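Local structure of cryptic loci regulator 2 (Schizosaccharomyces pombe 972h-, 5IKJ) at residues A[226-231]-A[364-369]; A[236-241]-A[281-286]; A[309-314]-A[498-503]; A[340-345]-A[376-381]. The protein acts upstream of histone deacetylases to promote transcriptional silencing, and is needed for nucleosome positioning at heterochromatic loci and for silencing by the SHREC repressor complex. One frame throughout, in Å; residues are numbered along the deposited sequence.

In the fold
Contacts 1 and 2 share helix 214-237: contact 1 uses its body and contact 2 its C-terminal end, with centres about 20 Å apart. Contact 2 is nested inside the chain loop that contact 1 closes. Contact 4 lies about 12 Å from contact 1, centre to centre, and touches it mainly through Tyr380, which joins the helix to strand 377-384 of the mixed sheet. Contact 3 lies on strand 309-311 at one side of the separate five-stranded sheet. Its centre is about 15 Å from that of contact 2, where Trp499 packs on Ser240, Phe284 and Val285. Contact 4 is nested inside the loop closed by contact 3. The segments of contact 1 alternate with those of contacts 3 and 4. Helix 214-237 thus helps to join parts distant in sequence.

Contact 1 (A[226-231]-A[364-369]); sequences RMFHEC and VLPTFG
Phe228 takes Pro366 CD over one face of its ring, offset toward the rim. This is a CH-pi contact, with Pro366 CD 3.7 Å from the centroid of the Phe228 ring and 15° off the ring normal. Pro366 CG joins in, 3.7 Å from Phe228 CD1. CG of Phe228 stands anti to the backbone N (chi1 166°), on a CB that points toward the loop. Leu365 adds one methyl: its CD1 approaches Phe228 CD2 at 4.1 Å and His229 NE2 at 4.2 Å. His229 packs on its helix neighbour, with Phe228 CD2 over the centre of its imidazole. The polar NE2 of His229 is buried but satisfied by Gly69 O. The contact is buried helix-to-loop packing. It joins helix 214-237 to the loop before strand 377-384. Tyr191 of helix 183-195 touches Leu365, Tyr380 of strand 377-384 packs on Phe228, and a chain of another protein also touches both segments.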
loop_
_atom_site.group_PDB
_atom_site.type_symbol
_atom_site.label_atom_id
_atom_site.label_comp_id
_atom_site.label_asym_id
_atom_site.label_seq_id
_atom_site.Cartn_x
_atom_site.Cartn_y
_atom_site.Cartn_z
ATOM N N ARG A 226 3.577 0.408 -4.082
ATOM C CA ARG A 226 4.077 0.085 -2.763
ATOM C C ARG A 226 3.183 0.687 -1.688
ATOM O O ARG A 226 2.968 0.079 -0.656
ATOM C CB ARG A 226 5.526 0.538 -2.602
ATOM C CG ARG A 226 6.502 -0.274 -3.432
ATOM C CD ARG A 226 7.939 -0.100 -2.985
ATOM N NE ARG A 226 8.365 1.287 -3.035
ATOM C CZ ARG A 226 8.540 2.044 -1.963
ATOM N NH1 ARG A 226 8.919 3.296 -2.102
ATOM N NH2 ARG A 226 8.344 1.547 -0.756
ATOM N N MET A 227 2.654 1.875 -1.928
ATOM C CA MET A 227 1.780 2.492 -0.944
ATOM C C MET A 227 0.542 1.637 -0.747
ATOM O O MET A 227 0.114 1.413 0.371
ATOM C CB MET A 227 1.372 3.893 -1.353
ATOM C CG MET A 227 0.467 4.557 -0.339
ATOM S SD MET A 227 0.147 6.268 -0.731
ATOM C CE MET A 227 -0.586 6.096 -2.343
ATOM N N PHE A 228 -0.033 1.163 -1.842
ATOM C CA PHE A 228 -1.211 0.306 -1.753
ATOM C C PHE A 228 -0.937 -0.902 -0.868
ATOM O O PHE A 228 -1.741 -1.245 0.007
ATOM C CB PHE A 228 -1.640 -0.145 -3.151
ATOM C CG PHE A 228 -2.626 -1.278 -3.144
ATOM C CD1 PHE A 228 -3.978 -1.037 -2.967
ATOM C CD2 PHE A 228 -2.201 -2.587 -3.315
ATOM C CE1 PHE A 228 -4.886 -2.077 -2.958
ATOM C CE2 PHE A 228 -3.105 -3.631 -3.306
ATOM C CZ PHE A 228 -4.450 -3.376 -3.128
ATOM N N HIS A 229 0.206 -1.558 -1.079
ATOM C CA HIS A 229 0.519 -2.758 -0.314
ATOM C C HIS A 229 0.931 -2.427 1.115
ATOM O O HIS A 229 0.704 -3.233 2.024
ATOM C CB HIS A 229 1.607 -3.556 -1.026
ATOM C CG HIS A 229 1.103 -4.323 -2.206
ATOM N ND1 HIS A 229 0.263 -5.409 -2.082
ATOM C CD2 HIS A 229 1.307 -4.157 -3.535
ATOM C CE1 HIS A 229 -0.026 -5.881 -3.281
ATOM N NE2 HIS A 229 0.597 -5.141 -4.181
ATOM N N GLU A 230 1.536 -1.259 1.338
ATOM C CA GLU A 230 1.755 -0.803 2.707
ATOM C C GLU A 230 0.425 -0.592 3.420
ATOM O O GLU A 230 0.274 -0.944 4.596
ATOM C CB GLU A 230 2.573 0.488 2.710
ATOM C CG GLU A 230 2.998 0.948 4.096
ATOM C CD GLU A 230 3.710 2.286 4.073
ATOM O OE1 GLU A 230 4.194 2.684 2.990
ATOM O OE2 GLU A 230 3.785 2.940 5.136
ATOM N N CYS A 231 -0.550 -0.017 2.716
ATOM C CA CYS A 231 -1.886 0.151 3.273
ATOM C C CYS A 231 -2.528 -1.198 3.564
ATOM O O CYS A 231 -3.019 -1.445 4.672
ATOM C CB CYS A 231 -2.740 0.953 2.290
ATOM S SG CYS A 231 -4.388 1.327 2.869
ATOM N N VAL A 364 -5.966 -7.769 -6.762
ATOM C CA VAL A 364 -5.917 -7.031 -8.019
ATOM C C VAL A 364 -5.390 -5.632 -7.740
ATOM O O VAL A 364 -5.929 -4.909 -6.892
ATOM C CB VAL A 364 -7.297 -6.983 -8.696
ATOM C CG1 VAL A 364 -7.197 -6.294 -10.051
ATOM C CG2 VAL A 364 -7.851 -8.391 -8.857
ATOM N N LEU A 365 -4.347 -5.249 -8.462
ATOM C CA LEU A 365 -3.679 -3.978 -8.230
ATOM C C LEU A 365 -4.516 -2.841 -8.807
ATOM O O LEU A 365 -4.717 -2.798 -10.027
ATOM C CB LEU A 365 -2.304 -3.990 -8.877
ATOM C CG LEU A 365 -1.385 -2.791 -8.661
ATOM C CD1 LEU A 365 -0.980 -2.679 -7.201
ATOM C CD2 LEU A 365 -0.169 -2.941 -9.560
ATOM N N PRO A 366 -5.011 -1.915 -7.991
ATOM C CA PRO A 366 -5.776 -0.795 -8.541
ATOM C C PRO A 366 -4.871 0.280 -9.121
ATOM O O PRO A 366 -3.762 0.525 -8.640
ATOM C CB PRO A 366 -6.544 -0.271 -7.322
ATOM C CG PRO A 366 -5.627 -0.536 -6.192
ATOM C CD PRO A 366 -4.899 -1.823 -6.523
ATOM N N THR A 367 -5.360 0.918 -10.181
ATOM C CA THR A 367 -4.690 2.062 -10.800
ATOM C C THR A 367 -5.618 3.259 -10.632
ATOM O O THR A 367 -6.506 3.493 -11.457
ATOM C CB THR A 367 -4.359 1.794 -12.274
ATOM O OG1 THR A 367 -5.539 1.367 -12.969
ATOM C CG2 THR A 367 -3.280 0.722 -12.389
ATOM N N PHE A 368 -5.405 4.022 -9.555
ATOM C CA PHE A 368 -6.311 5.121 -9.233
ATOM C C PHE A 368 -6.097 6.313 -10.157
ATOM O O PHE A 368 -7.057 7.002 -10.519
ATOM C CB PHE A 368 -6.126 5.546 -7.778
ATOM C CG PHE A 368 -6.713 4.589 -6.784
ATOM C CD1 PHE A 368 -8.033 4.183 -6.890
ATOM C CD2 PHE A 368 -5.952 4.114 -5.727
ATOM C CE1 PHE A 368 -8.576 3.310 -5.970
ATOM C CE2 PHE A 368 -6.490 3.240 -4.805
ATOM C CZ PHE A 368 -7.805 2.837 -4.927
ATOM N N GLY A 369 -4.849 6.574 -10.538
ATOM C CA GLY A 369 -4.514 7.733 -11.340
ATOM C C GLY A 369 -5.479 7.994 -12.480
ATOM O O GLY A 369 -5.634 7.159 -13.376
#

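Contact 2 (A[236-241]-A[281-286])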
loop_
_atom_site.group_PDB
_atom_site.type_symbol
_atom_site.label_atom_id
_atom_site.label_comp_id
_atom_site.label_asym_id
_atom_site.label_seq_id
_atom_site.Cartn_x
_atom_site.Cartn_y
_atom_site.Cartn_z
ATOM N N TYR A 236 -4.884 -5.131 6.610
ATOM C CA TYR A 236 -5.424 -6.426 6.213
ATOM C C TYR A 236 -4.427 -7.556 6.445
ATOM O O TYR A 236 -4.753 -8.548 7.103
ATOM C CB TYR A 236 -5.850 -6.381 4.742
ATOM C CG TYR A 236 -6.222 -7.723 4.152
ATOM C CD1 TYR A 236 -7.494 -8.252 4.322
ATOM C CD2 TYR A 236 -5.304 -8.452 3.408
ATOM C CE1 TYR A 236 -7.837 -9.475 3.779
ATOM C CE2 TYR A 236 -5.638 -9.675 2.862
ATOM C CZ TYR A 236 -6.905 -10.182 3.049
ATOM O OH TYR A 236 -7.238 -11.399 2.504
ATOM N N THR A 237 -3.207 -7.416 5.922
ATOM C CA THR A 237 -2.268 -8.536 5.915
ATOM C C THR A 237 -1.569 -8.699 7.262
ATOM O O THR A 237 -1.649 -9.760 7.891
ATOM C CB THR A 237 -1.237 -8.344 4.800
ATOM O OG1 THR A 237 -1.859 -7.711 3.674
ATOM C CG2 THR A 237 -0.674 -9.686 4.364
ATOM N N TRP A 238 -0.872 -7.660 7.716
ATOM C CA TRP A 238 -0.133 -7.692 8.978
ATOM C C TRP A 238 -0.505 -6.472 9.812
ATOM O O TRP A 238 0.343 -5.634 10.134
ATOM C CB TRP A 238 1.371 -7.742 8.713
ATOM C CG TRP A 238 1.749 -8.617 7.555
ATOM C CD1 TRP A 238 2.125 -8.208 6.309
ATOM C CD2 TRP A 238 1.780 -10.049 7.533
ATOM N NE1 TRP A 238 2.392 -9.296 5.513
ATOM C CE2 TRP A 238 2.187 -10.439 6.241
ATOM C CE3 TRP A 238 1.503 -11.040 8.479
ATOM C CZ2 TRP A 238 2.324 -11.775 5.871
ATOM C CZ3 TRP A 238 1.641 -12.367 8.111
ATOM C CH2 TRP A 238 2.048 -12.722 6.818
ATOM N N PRO A 239 -1.782 -6.346 10.185
ATOM C CA PRO A 239 -2.244 -5.090 10.795
ATOM C C PRO A 239 -1.793 -4.884 12.230
ATOM O O PRO A 239 -1.615 -3.732 12.643
ATOM C CB PRO A 239 -3.772 -5.203 10.699
ATOM C CG PRO A 239 -4.036 -6.673 10.688
ATOM C CD PRO A 239 -2.894 -7.279 9.930
ATOM N N SER A 240 -1.617 -5.948 13.014
ATOM C CA SER A 240 -1.246 -5.800 14.421
ATOM C C SER A 240 0.261 -5.586 14.478
ATOM O O SER A 240 1.042 -6.522 14.658
ATOM C CB SER A 240 -1.678 -7.018 15.229
ATOM O OG SER A 240 -1.776 -6.704 16.608
ATOM N N SER A 241 0.675 -4.332 14.325
ATOM C CA SER A 241 2.081 -4.021 14.103
ATOM C C SER A 241 2.280 -2.518 14.229
ATOM O O SER A 241 1.322 -1.742 14.270
ATOM C CB SER A 241 2.534 -4.510 12.725
ATOM O OG SER A 241 1.743 -3.927 11.703
ATOM N N SER A 281 -1.028 -17.522 14.062
ATOM C CA SER A 281 -1.364 -16.643 15.178
ATOM C C SER A 281 -0.138 -15.898 15.690
ATOM O O SER A 281 -0.224 -14.710 16.020
ATOM C CB SER A 281 -2.007 -17.448 16.309
ATOM O OG SER A 281 -1.033 -18.154 17.059
ATOM N N ASP A 282 1.011 -16.575 15.769
ATOM C CA ASP A 282 2.235 -15.899 16.186
ATOM C C ASP A 282 2.669 -14.863 15.158
ATOM O O ASP A 282 3.141 -13.780 15.522
ATOM C CB ASP A 282 3.348 -16.921 16.421
ATOM C CG ASP A 282 3.204 -17.643 17.746
ATOM O OD1 ASP A 282 2.069 -18.039 18.089
ATOM O OD2 ASP A 282 4.223 -17.808 18.449
ATOM N N THR A 283 2.519 -15.176 13.868
ATOM C CA THR A 283 2.859 -14.207 12.831
ATOM C C THR A 283 1.947 -12.988 12.903
ATOM O O THR A 283 2.391 -11.857 12.672
ATOM C CB THR A 283 2.769 -14.858 11.451
ATOM O OG1 THR A 283 1.492 -15.488 11.294
ATOM C CG2 THR A 283 3.876 -15.889 11.268
ATOM N N PHE A 284 0.670 -13.197 13.226
ATOM C CA PHE A 284 -0.264 -12.082 13.312
ATOM C C PHE A 284 0.093 -11.140 14.456
ATOM O O PHE A 284 -0.185 -9.938 14.376
ATOM C CB PHE A 284 -1.689 -12.611 13.479
ATOM C CG PHE A 284 -2.755 -11.575 13.248
ATOM C CD1 PHE A 284 -3.210 -11.306 11.969
ATOM C CD2 PHE A 284 -3.304 -10.878 14.310
ATOM C CE1 PHE A 284 -4.189 -10.357 11.752
ATOM C CE2 PHE A 284 -4.286 -9.927 14.099
ATOM C CZ PHE A 284 -4.728 -9.666 12.818
ATOM N N VAL A 285 0.711 -11.659 15.514
ATOM C CA VAL A 285 1.088 -10.839 16.662
ATOM C C VAL A 285 2.462 -10.207 16.469
ATOM O O VAL A 285 2.662 -9.035 16.795
ATOM C CB VAL A 285 1.037 -11.695 17.945
ATOM C CG1 VAL A 285 1.612 -10.935 19.136
ATOM C CG2 VAL A 285 -0.395 -12.124 18.236
ATOM N N GLU A 286 3.424 -10.968 15.949
ATOM C CA GLU A 286 4.802 -10.508 15.770
ATOM C C GLU A 286 5.246 -10.801 14.341
ATOM O O GLU A 286 6.108 -11.655 14.105
ATOM C CB GLU A 286 5.734 -11.180 16.779
ATOM C CG GLU A 286 5.761 -10.523 18.150
ATOM C CD GLU A 286 6.774 -9.396 18.238
ATOM O OE1 GLU A 286 7.226 -8.912 17.178
ATOM O OE2 GLU A 286 7.125 -8.995 19.370
#
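The Phe284 ring receives Pro239 and Ser240 obliquely, while the Trp238 indole is met obliquely by Thr283. One face of the indole also carries CG2 of its own neighbour Thr237, toward the rim. This is a meeting of two helix ends. Helix 214-237 gives way to a loop at Trp238, and an inverse gamma turn centred on Ser240 follows; helix 278-285 ends beside it. CG of Phe284 stands anti to the backbone N (chi1 -166°), beside the carbonyl carbon, and the far end of the ring comes to Pro239. The two side chains cross at about a right angle. Pro239 CG comes to 3.7 Å from Phe284 CZ, and Pro239 CD to 3.8 Å from Phe284 CE1. Ser240 adds its CB, 4.1 Å from Phe284 CE2 and 3.4 Å from the backbone Phe284 O. Farther along, Thr283 CB lies 4.3 Å from Trp238 CZ3. The polar ends look elsewhere: Trp238 NE1 bonds Thr74 OG1, and Thr283 OG1 turns back to Ile280 O in its own helix. Met465 and Leu469 of helix 461-469 also pack on Phe284. Within the loop Ser241 OG donates to Trp238 O at 2.7 Å, with the donor tilted 15° from the carbonyl plane.

Contact 3 (A[309-314]-A[498-503])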
loop_
_atom_site.group_PDB
_atom_site.type_symbol
_atom_site.label_atom_id
_atom_site.label_comp_id
_atom_site.label_asym_id
_atom_site.label_seq_id
_atom_site.Cartn_x
_atom_site.Cartn_y
_atom_site.Cartn_z
ATOM N N ILE A 309 8.397 -2.624 22.176
ATOM C CA ILE A 309 7.975 -1.324 21.670
ATOM C C ILE A 309 6.583 -1.028 22.206
ATOM O O ILE A 309 5.728 -1.919 22.267
ATOM C CB ILE A 309 7.982 -1.276 20.128
ATOM C CG1 ILE A 309 9.303 -1.834 19.594
ATOM C CG2 ILE A 309 7.736 0.155 19.646
ATOM C CD1 ILE A 309 9.443 -1.796 18.086
ATOM N N GLU A 310 6.359 0.222 22.594
ATOM C CA GLU A 310 5.067 0.658 23.092
ATOM C C GLU A 310 4.632 1.912 22.351
ATOM O O GLU A 310 5.475 2.726 21.960
ATOM C CB GLU A 310 5.123 0.939 24.599
ATOM C CG GLU A 310 5.623 -0.243 25.414
ATOM C CD GLU A 310 5.009 -0.309 26.798
ATOM O OE1 GLU A 310 5.062 0.707 27.525
ATOM O OE2 GLU A 310 4.468 -1.376 27.157
ATOM N N PRO A 311 3.327 2.093 22.133
ATOM C CA PRO A 311 2.870 3.295 21.428
ATOM C C PRO A 311 3.244 4.557 22.190
ATOM O O PRO A 311 3.335 4.565 23.418
ATOM C CB PRO A 311 1.349 3.111 21.351
ATOM C CG PRO A 311 1.125 1.653 21.543
ATOM C CD PRO A 311 2.202 1.206 22.477
ATOM N N TRP A 312 3.456 5.637 21.433
ATOM C CA TRP A 312 3.892 6.895 22.031
ATOM C C TRP A 312 2.972 7.345 23.156
ATOM O O TRP A 312 3.433 7.951 24.131
ATOM C CB TRP A 312 3.969 7.984 20.961
ATOM C CG TRP A 312 4.468 9.285 21.495
ATOM C CD1 TRP A 312 3.742 10.423 21.698
ATOM C CD2 TRP A 312 5.805 9.581 21.911
ATOM N NE1 TRP A 312 4.549 11.414 22.207
ATOM C CE2 TRP A 312 5.820 10.920 22.350
ATOM C CE3 TRP A 312 6.992 8.845 21.953
ATOM C CZ2 TRP A 312 6.975 11.538 22.820
ATOM C CZ3 TRP A 312 8.137 9.459 22.422
ATOM C CH2 TRP A 312 8.121 10.792 22.850
ATOM N N SER A 313 1.675 7.064 23.046
ATOM C CA SER A 313 0.706 7.526 24.031
ATOM C C SER A 313 0.718 6.709 25.317
ATOM O O SER A 313 -0.089 6.984 26.211
ATOM C CB SER A 313 -0.702 7.507 23.429
ATOM O OG SER A 313 -0.992 6.247 22.850
ATOM N N ARG A 314 1.608 5.722 25.440
ATOM C CA ARG A 314 1.632 4.899 26.644
ATOM C C ARG A 314 2.373 5.588 27.785
ATOM O O ARG A 314 1.936 5.518 28.939
ATOM C CB ARG A 314 2.267 3.541 26.340
ATOM C CG ARG A 314 2.321 2.585 27.530
ATOM C CD ARG A 314 0.966 2.453 28.214
ATOM N NE ARG A 314 0.968 1.442 29.267
ATOM C CZ ARG A 314 1.546 1.596 30.454
ATOM N NH1 ARG A 314 2.191 2.718 30.746
ATOM N NH2 ARG A 314 1.489 0.621 31.350
ATOM N N PRO A 498 -6.557 -5.895 21.227
ATOM C CA PRO A 498 -6.651 -5.887 22.698
ATOM C C PRO A 498 -5.399 -6.390 23.396
ATOM O O PRO A 498 -5.130 -5.976 24.531
ATOM C CB PRO A 498 -7.864 -6.786 22.977
ATOM C CG PRO A 498 -7.991 -7.652 21.772
ATOM C CD PRO A 498 -7.507 -6.837 20.612
ATOM N N TRP A 499 -4.622 -7.264 22.757
ATOM C CA TRP A 499 -3.372 -7.737 23.341
ATOM C C TRP A 499 -2.209 -6.786 23.090
ATOM O O TRP A 499 -1.140 -6.970 23.682
ATOM C CB TRP A 499 -3.014 -9.115 22.780
ATOM C CG TRP A 499 -2.757 -9.107 21.298
ATOM C CD1 TRP A 499 -1.617 -8.701 20.664
ATOM C CD2 TRP A 499 -3.660 -9.523 20.268
ATOM N NE1 TRP A 499 -1.755 -8.837 19.305
ATOM C CE2 TRP A 499 -3.001 -9.341 19.035
ATOM C CE3 TRP A 499 -4.962 -10.034 20.267
ATOM C CZ2 TRP A 499 -3.599 -9.652 17.815
ATOM C CZ3 TRP A 499 -5.554 -10.341 19.056
ATOM C CH2 TRP A 499 -4.874 -10.148 17.847
ATOM N N PHE A 500 -2.398 -5.777 22.238
ATOM C CA PHE A 500 -1.277 -4.979 21.756
ATOM C C PHE A 500 -0.629 -4.164 22.869
ATOM O O PHE A 500 0.577 -3.899 22.813
ATOM C CB PHE A 500 -1.753 -4.056 20.634
ATOM C CG PHE A 500 -0.639 -3.440 19.838
ATOM C CD1 PHE A 500 -0.038 -4.141 18.806
ATOM C CD2 PHE A 500 -0.201 -2.157 20.113
ATOM C CE1 PHE A 500 0.985 -3.574 18.069
ATOM C CE2 PHE A 500 0.820 -1.586 19.378
ATOM C CZ PHE A 500 1.411 -2.295 18.355
ATOM N N VAL A 501 -1.396 -3.757 23.880
ATOM C CA VAL A 501 -0.900 -2.841 24.903
ATOM C C VAL A 501 -1.448 -3.279 26.255
ATOM O O VAL A 501 -2.648 -3.132 26.517
ATOM C CB VAL A 501 -1.290 -1.383 24.625
ATOM C CG1 VAL A 501 -0.483 -0.447 25.513
ATOM C CG2 VAL A 501 -1.096 -1.039 23.158
ATOM N N LYS A 502 -0.578 -3.806 27.111
ATOM C CA LYS A 502 -0.892 -3.924 28.527
ATOM C C LYS A 502 -0.974 -2.521 29.120
ATOM O O LYS A 502 -0.029 -1.735 28.997
ATOM C CB LYS A 502 0.172 -4.757 29.240
ATOM C CG LYS A 502 1.573 -4.169 29.144
ATOM C CD LYS A 502 2.616 -5.033 29.823
ATOM C CE LYS A 502 3.978 -4.367 29.746
ATOM N NZ LYS A 502 5.039 -5.147 30.434
ATOM N N GLY A 503 -2.099 -2.197 29.742
ATOM C CA GLY A 503 -2.328 -0.861 30.250
ATOM C C GLY A 503 -3.200 -0.034 29.326
ATOM O O GLY A 503 -3.894 -0.544 28.444
#
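Strand 309-311, one of the two outermost strands of the five-stranded antiparallel sheet, packs here with the turn that follows it against the loop between strands 491-494 and 513-514. Pro311 is the apolar centre of the contact. It meets Val501 tip to tip, with Pro311 CG 3.8 Å from Val501 CG2. This CG2, anti to the carbonyl carbon, is the branch that touches. The same Pro311 CG lies in the plane of the Phe500 ring, at its edge, 3.9 Å from CE2 of Phe500; the two side chains slide past each other in opposite directions. Strand 309-311 borders strand 247-252, and Glu310 is bonded through its backbone to Trp249 there. Tyr242 packs on both Pro311 and Phe500. Beyond the strand, Arg314 reaches across to the loop. Its chain bends at chi2 (51°), and NE donates a weak but fairly straight bond to Lys502 O, 3.3 Å long with an N-H...O angle of 163°. The acceptor lies in the plane of the guanidinium, at its edge. Gly503 brings its CA to 4.1 Å from Arg314 NE. At the solvent side Lys502, extended beyond CG, crosses Glu310 at about a right angle. Lys502 CE is 4.0 Å from Glu310 OE2, while the charged atoms Lys502 NZ and Glu310 OE2 stay 5.0 Å apart, not in contact but perhaps mildly attractive.

Contact 4 (A[340-345]-A[376-381])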
loop_
_atom_site.group_PDB
_atom_site.type_symbol
_atom_site.label_atom_id
_atom_site.label_comp_id
_atom_site.label_asym_id
_atom_site.label_seq_id
_atom_site.Cartn_x
_atom_site.Cartn_y
_atom_site.Cartn_z
ATOM N N PHE A 340 -5.404 10.120 -4.330
ATOM C CA PHE A 340 -5.861 9.212 -5.370
ATOM C C PHE A 340 -7.262 9.616 -5.801
ATOM O O PHE A 340 -7.930 10.423 -5.150
ATOM C CB PHE A 340 -5.845 7.757 -4.888
ATOM C CG PHE A 340 -6.919 7.438 -3.891
ATOM C CD1 PHE A 340 -6.783 7.812 -2.567
ATOM C CD2 PHE A 340 -8.065 6.764 -4.280
ATOM C CE1 PHE A 340 -7.769 7.520 -1.646
ATOM C CE2 PHE A 340 -9.057 6.470 -3.363
ATOM C CZ PHE A 340 -8.910 6.848 -2.046
ATOM N N GLN A 341 -7.700 9.040 -6.919
ATOM C CA GLN A 341 -9.045 9.263 -7.426
ATOM C C GLN A 341 -9.905 8.054 -7.092
ATOM O O GLN A 341 -9.630 6.958 -7.601
ATOM C CB GLN A 341 -9.022 9.491 -8.936
ATOM C CG GLN A 341 -8.390 10.804 -9.359
ATOM C CD GLN A 341 -9.192 12.006 -8.901
ATOM O OE1 GLN A 341 -10.366 11.887 -8.550
ATOM N NE2 GLN A 341 -8.559 13.174 -8.899
ATOM N N PRO A 342 -10.931 8.184 -6.252
ATOM C CA PRO A 342 -11.826 7.046 -6.015
ATOM C C PRO A 342 -12.373 6.501 -7.327
ATOM O O PRO A 342 -12.524 7.228 -8.311
ATOM C CB PRO A 342 -12.938 7.641 -5.143
ATOM C CG PRO A 342 -12.304 8.801 -4.461
ATOM C CD PRO A 342 -11.298 9.354 -5.432
ATOM N N LEU A 343 -12.662 5.206 -7.335
ATOM C CA LEU A 343 -13.168 4.549 -8.529
ATOM C C LEU A 343 -14.687 4.626 -8.585
ATOM O O LEU A 343 -15.374 4.568 -7.560
ATOM C CB LEU A 343 -12.730 3.084 -8.572
ATOM C CG LEU A 343 -11.228 2.807 -8.494
ATOM C CD1 LEU A 343 -10.959 1.312 -8.631
ATOM C CD2 LEU A 343 -10.457 3.585 -9.555
ATOM N N GLU A 344 -15.206 4.762 -9.801
ATOM C CA GLU A 344 -16.643 4.712 -10.006
ATOM C C GLU A 344 -17.136 3.274 -9.879
ATOM O O GLU A 344 -16.400 2.316 -10.130
ATOM C CB GLU A 344 -17.009 5.277 -11.380
ATOM C CG GLU A 344 -16.519 6.698 -11.620
ATOM C CD GLU A 344 -17.202 7.715 -10.723
ATOM O OE1 GLU A 344 -18.411 7.556 -10.456
ATOM O OE2 GLU A 344 -16.526 8.668 -10.282
ATOM N N GLY A 345 -18.400 3.131 -9.480
ATOM C CA GLY A 345 -18.947 1.806 -9.249
ATOM C C GLY A 345 -18.948 0.930 -10.486
ATOM O O GLY A 345 -18.904 -0.299 -10.381
ATOM N N ASP A 376 -13.599 17.189 -3.908
ATOM C CA ASP A 376 -13.001 16.504 -2.771
ATOM C C ASP A 376 -11.718 15.807 -3.205
ATOM O O ASP A 376 -11.722 15.027 -4.163
ATOM C CB ASP A 376 -13.965 15.478 -2.175
ATOM C CG ASP A 376 -15.186 16.118 -1.545
ATOM O OD1 ASP A 376 -15.142 17.330 -1.252
ATOM O OD2 ASP A 376 -16.189 15.403 -1.335
ATOM N N ASP A 377 -10.629 16.093 -2.500
ATOM C CA ASP A 377 -9.394 15.339 -2.649
ATOM C C ASP A 377 -9.381 14.208 -1.629
ATOM O O ASP A 377 -9.638 14.432 -0.442
ATOM C CB ASP A 377 -8.176 16.243 -2.456
ATOM C CG ASP A 377 -7.970 17.199 -3.613
ATOM O OD1 ASP A 377 -8.464 16.910 -4.724
ATOM O OD2 ASP A 377 -7.306 18.237 -3.415
ATOM N N HIS A 378 -9.091 12.998 -2.096
ATOM C CA HIS A 378 -9.085 11.811 -1.256
ATOM C C HIS A 378 -7.655 11.324 -1.057
ATOM O O HIS A 378 -6.802 11.479 -1.936
ATOM C CB HIS A 378 -9.946 10.707 -1.875
ATOM C CG HIS A 378 -11.383 11.095 -2.045
ATOM N ND1 HIS A 378 -12.378 10.651 -1.201
ATOM C CD2 HIS A 378 -11.988 11.898 -2.951
ATOM C CE1 HIS A 378 -13.536 11.159 -1.584
ATOM N NE2 HIS A 378 -13.327 11.919 -2.643
ATOM N N PHE A 379 -7.398 10.733 0.108
ATOM C CA PHE A 379 -6.041 10.410 0.522
ATOM C C PHE A 379 -5.986 9.026 1.149
ATOM O O PHE A 379 -6.878 8.637 1.907
ATOM C CB PHE A 379 -5.512 11.454 1.513
ATOM C CG PHE A 379 -5.314 12.811 0.909
ATOM C CD1 PHE A 379 -4.114 13.145 0.306
ATOM C CD2 PHE A 379 -6.329 13.752 0.935
ATOM C CE1 PHE A 379 -3.927 14.391 -0.256
ATOM C CE2 PHE A 379 -6.148 15.002 0.373
ATOM C CZ PHE A 379 -4.944 15.321 -0.222
ATOM N N TYR A 380 -4.915 8.296 0.831
ATOM C CA TYR A 380 -4.715 6.963 1.394
ATOM C C TYR A 380 -4.628 7.003 2.913
ATOM O O TYR A 380 -5.131 6.101 3.595
ATOM C CB TYR A 380 -3.441 6.347 0.823
ATOM C CG TYR A 380 -3.660 5.286 -0.219
ATOM C CD1 TYR A 380 -3.855 5.619 -1.551
ATOM C CD2 TYR A 380 -3.646 3.946 0.126
ATOM C CE1 TYR A 380 -4.041 4.642 -2.507
ATOM C CE2 TYR A 380 -3.832 2.968 -0.817
ATOM C CZ TYR A 380 -4.030 3.314 -2.132
ATOM O OH TYR A 380 -4.211 2.318 -3.064
ATOM N N GLY A 381 -3.979 8.022 3.463
ATOM C CA GLY A 381 -3.709 8.013 4.888
ATOM C C GLY A 381 -3.245 9.366 5.378
ATOM O O GLY A 381 -3.167 10.339 4.625
#
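Strands 333-340 and 377-384 run antiparallel, and at Phe340 the backbone N-H bonds His378 O, with Phe340 N 3.1 Å from that oxygen. The donor stands above the carbonyl plane, and the N-H...O angle is 154°. Past His378 the chain turns a corner at Tyr380, where Tyr380 and Gly381 form a classic beta bulge opposite Phe337. The Phe340 ring meets three residues. His378 CB lies over a face, 4.2 Å from the ring centroid. The edge of Tyr380 points to a face of the Phe340 ring in a T-shaped pair, planes at 64° and centroids 5.3 Å apart. Phe379 C sits at the ring edge, 3.6 Å from Phe340 CE1. Pro342 then covers the His378 imidazole: its CG is 3.5 Å from the ring centroid, over the centre. His378 ND1 is bonded to Asp416 OD1 of the paired strand 411-419. Phe368 meets the Phe340 ring, and Tyr380 packs on helix 214-237, so the contact joins the mixed sheet to that helix.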